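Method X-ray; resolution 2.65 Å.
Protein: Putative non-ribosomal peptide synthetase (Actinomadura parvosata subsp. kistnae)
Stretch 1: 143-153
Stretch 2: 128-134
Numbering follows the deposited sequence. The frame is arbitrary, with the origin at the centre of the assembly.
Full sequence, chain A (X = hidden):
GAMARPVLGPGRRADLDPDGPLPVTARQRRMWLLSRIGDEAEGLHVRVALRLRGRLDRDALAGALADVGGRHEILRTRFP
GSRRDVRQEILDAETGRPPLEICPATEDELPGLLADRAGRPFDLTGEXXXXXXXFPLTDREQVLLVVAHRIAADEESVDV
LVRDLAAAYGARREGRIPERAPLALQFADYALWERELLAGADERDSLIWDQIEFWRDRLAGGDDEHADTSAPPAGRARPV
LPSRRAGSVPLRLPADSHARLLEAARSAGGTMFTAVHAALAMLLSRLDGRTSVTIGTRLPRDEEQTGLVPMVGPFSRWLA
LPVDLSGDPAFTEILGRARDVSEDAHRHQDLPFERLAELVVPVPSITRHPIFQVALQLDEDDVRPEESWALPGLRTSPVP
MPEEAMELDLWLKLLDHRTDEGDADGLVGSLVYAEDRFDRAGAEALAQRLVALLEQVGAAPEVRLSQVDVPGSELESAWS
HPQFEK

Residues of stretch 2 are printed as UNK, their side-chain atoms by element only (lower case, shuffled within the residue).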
# COMPACT_ATOMS: atom_id res chain seq x y z
N VAL A 143 -18.07 8.09 -12.33
CA VAL A 143 -17.80 7.95 -10.91
C VAL A 143 -18.54 6.73 -10.40
O VAL A 143 -19.76 6.62 -10.57
CB VAL A 143 -18.18 9.21 -10.11
CG1 VAL A 143 -18.24 8.90 -8.62
CG2 VAL A 143 -17.17 10.31 -10.37
N LEU A 144 -17.81 5.81 -9.78
CA LEU A 144 -18.35 4.57 -9.25
C LEU A 144 -18.43 4.66 -7.74
O LEU A 144 -17.45 5.04 -7.09
CB LEU A 144 -17.50 3.37 -9.66
CG LEU A 144 -17.90 2.04 -9.02
CD1 LEU A 144 -19.29 1.63 -9.49
CD2 LEU A 144 -16.87 0.95 -9.31
N LEU A 145 -19.58 4.32 -7.18
CA LEU A 145 -19.78 4.26 -5.74
C LEU A 145 -20.04 2.81 -5.35
O LEU A 145 -20.87 2.14 -5.96
CB LEU A 145 -20.95 5.14 -5.30
CG LEU A 145 -21.39 4.99 -3.83
CD1 LEU A 145 -20.31 5.49 -2.88
CD2 LEU A 145 -22.70 5.72 -3.59
N VAL A 146 -19.31 2.34 -4.34
CA VAL A 146 -19.51 1.01 -3.78
C VAL A 146 -19.90 1.20 -2.32
O VAL A 146 -19.16 1.82 -1.55
CB VAL A 146 -18.25 0.13 -3.90
CG1 VAL A 146 -18.49 -1.22 -3.25
CG2 VAL A 146 -17.86 -0.03 -5.37
N VAL A 147 -21.07 0.67 -1.95
CA VAL A 147 -21.56 0.71 -0.58
C VAL A 147 -21.62 -0.71 -0.07
O VAL A 147 -22.07 -1.62 -0.79
CB VAL A 147 -22.94 1.40 -0.49
CG1 VAL A 147 -23.35 1.58 0.96
CG2 VAL A 147 -22.92 2.73 -1.23
N ALA A 148 -21.17 -0.92 1.16
CA ALA A 148 -21.22 -2.23 1.80
C ALA A 148 -21.66 -2.05 3.24
O ALA A 148 -21.13 -1.20 3.95
CB ALA A 148 -19.86 -2.93 1.74
N HIS A 149 -22.64 -2.85 3.66
CA HIS A 149 -23.12 -2.75 5.03
C HIS A 149 -22.04 -3.24 5.99
O HIS A 149 -21.29 -4.17 5.68
CB HIS A 149 -24.40 -3.57 5.21
CG HIS A 149 -25.18 -3.19 6.43
ND1 HIS A 149 -24.81 -3.58 7.70
CD2 HIS A 149 -26.29 -2.43 6.58
CE1 HIS A 149 -25.67 -3.09 8.58
NE2 HIS A 149 -26.58 -2.39 7.92
N ARG A 150 -21.95 -2.60 7.16
CA ARG A 150 -20.90 -2.95 8.11
C ARG A 150 -21.10 -4.32 8.74
O ARG A 150 -20.23 -4.77 9.50
CB ARG A 150 -20.79 -1.88 9.20
CG ARG A 150 -20.47 -0.49 8.67
CD ARG A 150 -20.24 0.50 9.80
NE ARG A 150 -18.89 1.05 9.75
CZ ARG A 150 -18.56 2.18 9.12
NH1 ARG A 150 -17.31 2.60 9.13
NH2 ARG A 150 -19.49 2.87 8.48
N ILE A 151 -22.21 -5.00 8.44
CA ILE A 151 -22.37 -6.40 8.83
C ILE A 151 -21.46 -7.29 8.01
O ILE A 151 -21.20 -8.44 8.39
CB ILE A 151 -23.84 -6.82 8.70
CG1 ILE A 151 -24.12 -8.11 9.48
CG2 ILE A 151 -24.21 -7.02 7.23
CD1 ILE A 151 -25.56 -8.56 9.42
N ALA A 152 -20.96 -6.79 6.88
CA ALA A 152 -20.13 -7.57 5.98
C ALA A 152 -18.75 -6.98 5.74
O ALA A 152 -17.87 -7.71 5.28
CB ALA A 152 -20.82 -7.74 4.62
N ALA A 153 -18.54 -5.70 6.02
CA ALA A 153 -17.30 -5.03 5.65
C ALA A 153 -16.95 -4.00 6.71
O ALA A 153 -17.82 -3.23 7.15
CB ALA A 153 -17.43 -4.36 4.28
N UNK A 128 -28.08 -9.00 -0.70
CA UNK A 128 -26.65 -9.13 -0.41
C UNK A 128 -26.20 -7.81 0.21
O UNK A 128 -26.78 -6.76 -0.08
c UNK A 128 -25.84 -9.47 -1.68
c UNK A 128 -25.93 -8.36 -2.71
c UNK A 128 -26.32 -10.79 -2.25
N UNK A 129 -25.19 -7.82 1.08
CA UNK A 129 -24.90 -6.63 1.88
C UNK A 129 -24.01 -5.61 1.19
O UNK A 129 -23.26 -4.90 1.87
c UNK A 129 -24.22 -7.22 3.12
c UNK A 129 -23.53 -8.44 2.60
c UNK A 129 -24.36 -8.97 1.47
N UNK A 130 -24.07 -5.53 -0.13
CA UNK A 130 -23.35 -4.47 -0.83
C UNK A 130 -24.00 -4.22 -2.18
O UNK A 130 -24.76 -5.05 -2.69
n UNK A 130 -21.53 -7.85 -3.02
c UNK A 130 -22.12 -7.11 -2.03
c UNK A 130 -21.86 -4.79 -0.97
c UNK A 130 -19.54 -4.91 -3.32
c UNK A 130 -20.49 -5.86 -2.93
c UNK A 130 -21.52 -5.88 -1.93
c UNK A 130 -18.73 -6.47 -4.99
c UNK A 130 -20.52 -7.10 -3.59
c UNK A 130 -18.67 -5.23 -4.35
c UNK A 130 -19.64 -7.42 -4.62
N UNK A 131 -23.68 -3.06 -2.75
CA UNK A 131 -24.24 -2.65 -4.03
C UNK A 131 -23.34 -1.58 -4.63
O UNK A 131 -22.49 -1.00 -3.95
n UNK A 131 -27.06 0.88 -2.11
n UNK A 131 -27.31 2.33 -0.35
c UNK A 131 -25.82 -1.12 -2.75
c UNK A 131 -27.47 1.12 -0.87
c UNK A 131 -27.16 -0.41 -2.78
n UNK A 131 -28.03 0.15 -0.15
c UNK A 131 -25.67 -2.12 -3.87
N UNK A 132 -23.53 -1.33 -5.92
CA UNK A 132 -22.70 -0.40 -6.67
C UNK A 132 -23.57 0.55 -7.47
O UNK A 132 -24.59 0.14 -8.04
c UNK A 132 -21.74 -1.15 -7.61
N UNK A 133 -23.17 1.82 -7.51
CA UNK A 133 -23.89 2.86 -8.23
C UNK A 133 -22.92 3.53 -9.19
O UNK A 133 -22.02 4.25 -8.76
c UNK A 133 -26.89 2.47 -4.92
c UNK A 133 -25.20 3.24 -6.10
n UNK A 133 -25.79 2.29 -4.21
c UNK A 133 -24.50 3.87 -7.27
c UNK A 133 -24.72 2.77 -4.93
n UNK A 133 -26.56 3.04 -6.07
N UNK A 134 -23.11 3.30 -10.49
CA UNK A 134 -22.28 3.91 -11.51
C UNK A 134 -22.93 5.21 -11.99
O UNK A 134 -24.14 5.24 -12.24
c UNK A 134 -19.86 3.93 -13.35
c UNK A 134 -21.22 3.47 -13.84
c UNK A 134 -22.07 2.95 -12.68
c UNK A 134 -21.07 2.39 -14.90

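Position 128 carries three side-chain carbons, one bearing the other two, a fork directly at CB. None comes nearer than 8.0 Å to stretch 1, so identification rests on the atoms alone: a beta-branched, all-carbon side chain is Val128.

At position 129 three carbons close a ring onto the backbone N, and one of them lies 3.5 Å from Ala152 CB; this is Pro129, and the atom is CG. Lacking an amide hydrogen, it contributes its carbonyl: His149 N donates to Pro129 O at 2.8 Å, with an N-H...O angle of 162°. The ring packs against the turn after the strand, Pro129 CB also lying 4.1 Å from Ile151 CG2.

Position 130 has one carbon followed by fused five- and six-membered rings holding eight carbons and one nitrogen, an indole, with a ring carbon 3.8 Å from Val146 CG1; it is Trp130. Val146 CG1 meets the ring at its edge, near CE3. Trp130 CB sits 3.8 Å from Ala148 CB, across a non-hydrogen-bonded pair.

Position 131 shows three carbons, a nitrogen, then a carbon carrying two more nitrogens, one of them 4.2 Å from Val147 CG1. That guanidinium identifies Arg131. Its backbone pairs with Val147 in both directions: Arg131 N to Val147 O is 2.9 Å, and Val147 N to Arg131 O is 3.0 Å. Val147 CB lies over one face of the guanidinium.

At position 132 a single carbon, CB, lies 4.2 Å from Leu144 CD1, hence Ala132. Its CA approaches Leu145 O at 3.2 Å in a CA-H...O contact.

Position 133 has one carbon and a five-membered ring of three carbons and two nitrogens, with a ring carbon 3.8 Å from Leu145 CD2: the imidazole of His133. Its NE2 accepts from Arg131 NE at 2.8 Å, linking two side chains on the same face of the sheet. Val147 CG2 approaches the ring edge, 4.1 Å from His133 CD2.

Position 134 has four carbons forked at the second, a terminal one 4.4 Å from Leu144 CB, which gives Leu134; that atom is CD1.

The contact is an antiparallel strand pairing: the axes run at 165° and approach to 4.7 Å. Reciprocal hydrogen bonds join Leu145 with His133 (Leu145 N to His133 O, 2.9 Å; His133 N to Leu145 O, 2.8 Å), as they join Val147 with Arg131, and the His149 bond extends the ladder. Alternation places Leu144, Val146 and Ala148 with Leu134, Ala132 and Trp130 on one face, and Leu145 and Val147 with His133 and Arg131 on the other. Together the stretches bury 616 Å².

Stretch 2 (128-134) VPWRAHL
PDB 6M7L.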